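Side-chain contacts in TPR repeat-containing protein (PDB 3U4T), which is of unknown function but, as a tetratricopeptide-repeat protein built as a curved array of helices, probably serves in protein-protein binding: residues E24-N27 against K28-A31; V144-E147 against L148-Y152. The protein carries 1 engineered substitution. All blocks are in the same frame, centred on the assembly; numbering follows the deposited sequence.

Contact 1. Residues E24-N27 against K28-A31; sequences EVFN and KLEA
Val25 O receives two backbone N-H groups from the next turn of its helix, a small worked example of how one turn is held to another. Its main bond comes from Leu29 N at 2.9 Å, with an N-H...O angle of 161°. Lys28 N adds a weak second bond to the same oxygen and another weak one to Glu24 O. The ladder continues regularly, Glu30 N reaching Phe26 O at 2.9 Å and Ala31 N reaching Asn27 O at 3.2 Å.

Leu29 carries most of the side-chain contact. Its CB lies 3.2 Å from Val25 O, so the stem of the side chain packs on the same oxygen that its own N-H bonds. From there CD2 touches two residues: Val25 CG2, 4.2 Å away, and Phe26 CD1, 4.1 Å away. Val25 and Leu29 run alongside each other, as i, i+4 neighbours can, with Val25 CG2 roughly opposite its backbone N, on the side of Leu29; the Phe26 ring instead meets the methyl obliquely. Trimming Leu29 to an alanine is likely to leave Val25 CG2 and Phe26 CD1 without their methyl neighbour and to open a gap beside Tyr34 and Ile39.

The polar ends are tied down separately: Asn27 ND2 bonds to Ile23 O in its own helix, while Glu30 OE1 makes a salt bridge to Arg43 of helix 40-49. Within a tetratricopeptide repeat, helix 19-31 packs between helices 6-14 and 40-49, as successive helices do in this family: Val25, Phe26 and Leu29 rest on the first, Phe26 and Asn27 on the second.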
ATOM      1  N   GLU A  24      18.723 -18.091  16.468  1.00 55.34           N
ATOM      2  CA  GLU A  24      19.705 -18.698  17.358  1.00 55.59           C
ATOM      3  C   GLU A  24      19.749 -20.222  17.186  1.00 55.81           C
ATOM      4  O   GLU A  24      20.825 -20.807  17.036  1.00 52.71           O
ATOM      5  CB  GLU A  24      19.377 -18.342  18.813  1.00 61.97           C
ATOM      6  CG  GLU A  24      19.225 -16.850  19.069  1.00 70.80           C
ATOM      7  CD  GLU A  24      20.472 -16.055  18.716  1.00 88.17           C
ATOM      8  OE1 GLU A  24      21.511 -16.236  19.388  1.00 90.20           O
ATOM      9  OE2 GLU A  24      20.411 -15.248  17.763  1.00 95.66           O
ATOM     10  N   VAL A  25      18.578 -20.860  17.198  1.00 53.42           N
ATOM     11  CA  VAL A  25      18.495 -22.314  17.049  1.00 63.93           C
ATOM     12  C   VAL A  25      18.857 -22.789  15.641  1.00 57.95           C
ATOM     13  O   VAL A  25      19.511 -23.826  15.477  1.00 57.69           O
ATOM     14  CB  VAL A  25      17.074 -22.847  17.470  1.00 65.43           C
ATOM     15  CG1 VAL A  25      16.018 -21.814  17.177  1.00 60.28           C
ATOM     16  CG2 VAL A  25      16.749 -24.151  16.751  1.00 55.72           C
ATOM     17  N   PHE A  26      18.439 -22.037  14.627  1.00 54.23           N
ATOM     18  CA  PHE A  26      18.763 -22.412  13.260  1.00 46.77           C
ATOM     19  C   PHE A  26      20.278 -22.387  13.086  1.00 49.44           C
ATOM     20  O   PHE A  26      20.837 -23.250  12.413  1.00 56.11           O
ATOM     21  CB  PHE A  26      18.107 -21.450  12.251  1.00 45.98           C
ATOM     22  CG  PHE A  26      16.626 -21.697  12.023  1.00 38.14           C
ATOM     23  CD1 PHE A  26      16.148 -22.978  11.775  1.00 41.14           C
ATOM     24  CD2 PHE A  26      15.723 -20.634  12.012  1.00 40.05           C
ATOM     25  CE1 PHE A  26      14.802 -23.196  11.519  1.00 42.83           C
ATOM     26  CE2 PHE A  26      14.375 -20.842  11.757  1.00 35.78           C
ATOM     27  CZ  PHE A  26      13.915 -22.123  11.511  1.00 31.50           C
ATOM     28  N   ASN A  27      20.931 -21.402  13.706  1.00 58.80           N
ATOM     29  CA  ASN A  27      22.385 -21.233  13.622  1.00 69.88           C
ATOM     30  C   ASN A  27      23.178 -22.392  14.233  1.00 68.08           C
ATOM     31  O   ASN A  27      24.275 -22.720  13.769  1.00 64.87           O
ATOM     32  CB  ASN A  27      22.796 -19.917  14.292  1.00 73.27           C
ATOM     33  CG  ASN A  27      22.796 -18.735  13.328  1.00 72.99           C
ATOM     34  OD1 ASN A  27      23.736 -18.549  12.552  1.00 83.09           O
ATOM     35  ND2 ASN A  27      21.740 -17.934  13.375  1.00 63.36           N
ATOM     36  N   LYS A  28      22.636 -23.002  15.280  1.00 63.14           N
ATOM     37  CA  LYS A  28      23.318 -24.128  15.903  1.00 80.18           C
ATOM     38  C   LYS A  28      23.000 -25.338  15.039  1.00 81.21           C
ATOM     39  O   LYS A  28      23.868 -26.171  14.757  1.00 80.70           O
ATOM     40  CB  LYS A  28      22.815 -24.345  17.330  1.00 89.08           C
ATOM     41  CG  LYS A  28      23.514 -25.492  18.046  1.00 98.93           C
ATOM     42  CD  LYS A  28      23.325 -25.417  19.551  1.00102.22           C
ATOM     43  CE  LYS A  28      24.168 -26.467  20.259  1.00 99.66           C
ATOM     44  NZ  LYS A  28      24.711 -25.955  21.547  1.00 97.12           N
ATOM     45  N   LEU A  29      21.744 -25.404  14.607  1.00 74.59           N
ATOM     46  CA  LEU A  29      21.258 -26.475  13.752  1.00 68.58           C
ATOM     47  C   LEU A  29      22.168 -26.625  12.529  1.00 64.12           C
ATOM     48  O   LEU A  29      22.462 -27.744  12.101  1.00 75.01           O
ATOM     49  CB  LEU A  29      19.828 -26.161  13.314  1.00 58.62           C
ATOM     50  CG  LEU A  29      18.744 -27.189  13.644  1.00 67.70           C
ATOM     51  CD1 LEU A  29      18.880 -27.675  15.078  1.00 71.39           C
ATOM     52  CD2 LEU A  29      17.386 -26.561  13.417  1.00 67.38           C
ATOM     53  N   GLU A  30      22.612 -25.500  11.970  1.00 60.69           N
ATOM     54  CA  GLU A  30      23.500 -25.535  10.810  1.00 72.38           C
ATOM     55  C   GLU A  30      24.919 -25.935  11.229  1.00 91.75           C
ATOM     56  O   GLU A  30      25.596 -26.680  10.516  1.00 99.93           O
ATOM     57  CB  GLU A  30      23.526 -24.167  10.102  1.00 54.41           C
ATOM     58  CG  GLU A  30      24.742 -23.965   9.187  1.00 53.46           C
ATOM     59  CD  GLU A  30      24.649 -22.732   8.305  1.00 58.84           C
ATOM     60  OE1 GLU A  30      24.191 -21.667   8.780  1.00 41.46           O
ATOM     61  OE2 GLU A  30      25.051 -22.831   7.129  1.00 65.39           O
ATOM     62  N   ALA A  31      25.356 -25.440  12.386  1.00 92.18           N
ATOM     63  CA  ALA A  31      26.690 -25.726  12.909  1.00 86.96           C
ATOM     64  C   ALA A  31      26.885 -27.204  13.229  1.00 83.34           C
ATOM     65  O   ALA A  31      28.018 -27.693  13.258  1.00 81.97           O
ATOM     66  CB  ALA A  31      26.954 -24.878  14.152  1.00 74.69           C
TER

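Contact 2. Residues V144-E147 against L148-Y152; sequences VFYE and LGQAY
Tyr146 and Gln150, one turn apart on helix 142-154 of a tetratricopeptide repeat, form a stack of ring and amide. The two planes are 13° apart, and Gln150 OE1 stands 3.8 Å above one face of the ring, displaced toward its rim. The carboxamide follows the ring outward: Gln150 CD lies 4.0 Å from Tyr146 CZ and Gln150 NE2 3.8 Å from Tyr146 OH; the phenol oxygen has its hydrogen bond elsewhere. Tyr146 sends CG to the side opposite its backbone N (chi1 176°), which swings the ring toward the following turn. Gln150 answers with a chain extended beyond CG, and that CG lies 3.2 Å from Tyr146 O. The Tyr146 ring also meets that of Trp181, on helix 176-189, at a steep angle. Glu147 offers Gln150 only its CG, 4.1 Å from Gln150 OE1, while its carboxylate leads away from the amide.

The backbone bonds follow the usual i to i+4 pattern: Leu148 to Val144, Gly149 to Phe145, Gln150 to Tyr146 and Ala151 to Glu147. Phe145 O is gripped twice, by Gly149 N at 3.0 Å and by the hydroxyl of Ser164 on helix 158-171, a polar link between packed helices.

Apolar side chains join the helix to its neighbours. Phe145 rests on Val168 and Leu171 of helix 158-171, and Leu148 and Ala151 lie on Met131 of helix 124-131. One turn beyond Leu148, the Tyr152 ring receives a methyl over one face, Leu148 CD1 standing 3.7 Å above the ring plane, offset toward the rim.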
ATOM      1  N   VAL A 144      -6.614  -3.652  -3.532  1.00 33.03           N
ATOM      2  CA  VAL A 144      -6.440  -3.847  -4.959  1.00 34.20           C
ATOM      3  C   VAL A 144      -7.070  -2.670  -5.698  1.00 32.04           C
ATOM      4  O   VAL A 144      -6.465  -2.086  -6.598  1.00 37.70           O
ATOM      5  CB  VAL A 144      -7.124  -5.135  -5.443  1.00 36.59           C
ATOM      6  CG1 VAL A 144      -7.168  -5.168  -6.960  1.00 33.09           C
ATOM      7  CG2 VAL A 144      -6.375  -6.337  -4.913  1.00 41.37           C
ATOM      8  N   PHE A 145      -8.290  -2.316  -5.312  1.00 32.86           N
ATOM      9  CA  PHE A 145      -8.977  -1.213  -5.966  1.00 42.64           C
ATOM     10  C   PHE A 145      -8.457   0.167  -5.558  1.00 41.43           C
ATOM     11  O   PHE A 145      -8.556   1.125  -6.330  1.00 42.87           O
ATOM     12  CB  PHE A 145     -10.477  -1.310  -5.712  1.00 36.25           C
ATOM     13  CG  PHE A 145     -11.137  -2.453  -6.428  1.00 41.90           C
ATOM     14  CD1 PHE A 145     -11.733  -3.489  -5.714  1.00 40.30           C
ATOM     15  CD2 PHE A 145     -11.191  -2.476  -7.813  1.00 37.04           C
ATOM     16  CE1 PHE A 145     -12.377  -4.524  -6.365  1.00 35.86           C
ATOM     17  CE2 PHE A 145     -11.835  -3.508  -8.478  1.00 41.87           C
ATOM     18  CZ  PHE A 145     -12.429  -4.535  -7.751  1.00 35.34           C
ATOM     19  N   TYR A 146      -7.899   0.263  -4.354  1.00 28.37           N
ATOM     20  CA  TYR A 146      -7.358   1.524  -3.852  1.00 31.25           C
ATOM     21  C   TYR A 146      -6.060   1.890  -4.593  1.00 31.06           C
ATOM     22  O   TYR A 146      -5.859   3.040  -5.015  1.00 29.54           O
ATOM     23  CB  TYR A 146      -7.077   1.405  -2.356  1.00 30.65           C
ATOM     24  CG  TYR A 146      -6.429   2.628  -1.746  1.00 29.48           C
ATOM     25  CD1 TYR A 146      -5.321   2.511  -0.909  1.00 36.74           C
ATOM     26  CD2 TYR A 146      -6.935   3.904  -1.990  1.00 31.15           C
ATOM     27  CE1 TYR A 146      -4.730   3.635  -0.330  1.00 45.62           C
ATOM     28  CE2 TYR A 146      -6.351   5.033  -1.411  1.00 43.02           C
ATOM     29  CZ  TYR A 146      -5.249   4.890  -0.586  1.00 50.01           C
ATOM     30  OH  TYR A 146      -4.670   6.004  -0.023  1.00 62.31           O
ATOM     31  N   GLU A 147      -5.186   0.897  -4.743  1.00 34.95           N
ATOM     32  CA  GLU A 147      -3.916   1.079  -5.429  1.00 37.89           C
ATOM     33  C   GLU A 147      -4.095   1.198  -6.929  1.00 36.65           C
ATOM     34  O   GLU A 147      -3.298   1.845  -7.605  1.00 30.95           O
ATOM     35  CB  GLU A 147      -2.969  -0.075  -5.096  1.00 27.51           C
ATOM     36  CG  GLU A 147      -2.146   0.190  -3.841  1.00 36.02           C
ATOM     37  CD  GLU A 147      -1.622  -1.071  -3.204  1.00 51.93           C
ATOM     38  OE1 GLU A 147      -1.749  -2.150  -3.828  1.00 51.01           O
ATOM     39  OE2 GLU A 147      -1.081  -0.981  -2.079  1.00 50.19           O
ATOM     40  N   LEU A 148      -5.146   0.580  -7.454  1.00 23.81           N
ATOM     41  CA  LEU A 148      -5.395   0.657  -8.874  1.00 26.33           C
ATOM     42  C   LEU A 148      -5.935   2.043  -9.186  1.00 35.05           C
ATOM     43  O   LEU A 148      -5.531   2.663 -10.174  1.00 32.00           O
ATOM     44  CB  LEU A 148      -6.383  -0.433  -9.300  1.00 24.09           C
ATOM     45  CG  LEU A 148      -6.813  -0.462 -10.776  1.00 33.71           C
ATOM     46  CD1 LEU A 148      -5.609  -0.418 -11.713  1.00 25.73           C
ATOM     47  CD2 LEU A 148      -7.629  -1.716 -11.008  1.00 33.60           C
ATOM     48  N   GLY A 149      -6.824   2.547  -8.330  1.00 41.85           N
ATOM     49  CA  GLY A 149      -7.388   3.875  -8.543  1.00 31.72           C
ATOM     50  C   GLY A 149      -6.319   4.957  -8.544  1.00 29.75           C
ATOM     51  O   GLY A 149      -6.357   5.912  -9.343  1.00 16.97           O
ATOM     52  N   GLN A 150      -5.355   4.807  -7.643  1.00 33.21           N
ATOM     53  CA  GLN A 150      -4.265   5.751  -7.550  1.00 28.76           C
ATOM     54  C   GLN A 150      -3.444   5.692  -8.830  1.00 41.53           C
ATOM     55  O   GLN A 150      -2.989   6.721  -9.332  1.00 41.66           O
ATOM     56  CB  GLN A 150      -3.376   5.422  -6.359  1.00 21.74           C
ATOM     57  CG  GLN A 150      -4.044   5.633  -5.016  1.00 33.03           C
ATOM     58  CD  GLN A 150      -3.099   5.344  -3.881  1.00 32.84           C
ATOM     59  OE1 GLN A 150      -2.768   4.195  -3.613  1.00 43.22           O
ATOM     60  NE2 GLN A 150      -2.635   6.391  -3.220  1.00 24.47           N
ATOM     61  N   ALA A 151      -3.246   4.491  -9.363  1.00 31.26           N
ATOM     62  CA  ALA A 151      -2.467   4.377 -10.594  1.00 37.85           C
ATOM     63  C   ALA A 151      -3.193   5.136 -11.694  1.00 27.17           C
ATOM     64  O   ALA A 151      -2.575   5.901 -12.424  1.00 20.16           O
ATOM     65  CB  ALA A 151      -2.282   2.924 -10.987  1.00 31.81           C
ATOM     66  N   TYR A 152      -4.504   4.923 -11.804  1.00 28.65           N
ATOM     67  CA  TYR A 152      -5.315   5.618 -12.805  1.00 28.68           C
ATOM     68  C   TYR A 152      -5.211   7.136 -12.626  1.00 39.18           C
ATOM     69  O   TYR A 152      -4.972   7.870 -13.579  1.00 31.84           O
ATOM     70  CB  TYR A 152      -6.788   5.201 -12.690  1.00 23.68           C
ATOM     71  CG  TYR A 152      -7.119   3.825 -13.218  1.00 31.39           C
ATOM     72  CD1 TYR A 152      -6.579   3.367 -14.421  1.00 42.28           C
ATOM     73  CD2 TYR A 152      -8.025   3.003 -12.550  1.00 28.05           C
ATOM     74  CE1 TYR A 152      -6.934   2.130 -14.949  1.00 36.80           C
ATOM     75  CE2 TYR A 152      -8.391   1.758 -13.072  1.00 41.04           C
ATOM     76  CZ  TYR A 152      -7.842   1.329 -14.269  1.00 39.45           C
ATOM     77  OH  TYR A 152      -8.201   0.102 -14.781  1.00 46.67           O
TER

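In the fold
Read from the N terminus, the chain enters contact 1 on its second helix, 19-31, close to one end of the elongated array, and reaches contact 2 only after six further helices, on helix 142-154 near the middle. Each contact joins successive turns of a single helix, so neither closes a loop; they follow in series, without nesting or crossing. The centres of contact 1 and contact 2 are about 43 Å apart, and the nearest atoms of contact 1 and contact 2 about 29 Å. What relates them is repetition: two separate tetratricopeptide-repeat regions each place a helix among neighbours, contact 1 between helices 6-14 and 40-49, contact 2 among helices 109-120, 124-131, 158-171 and 176-189.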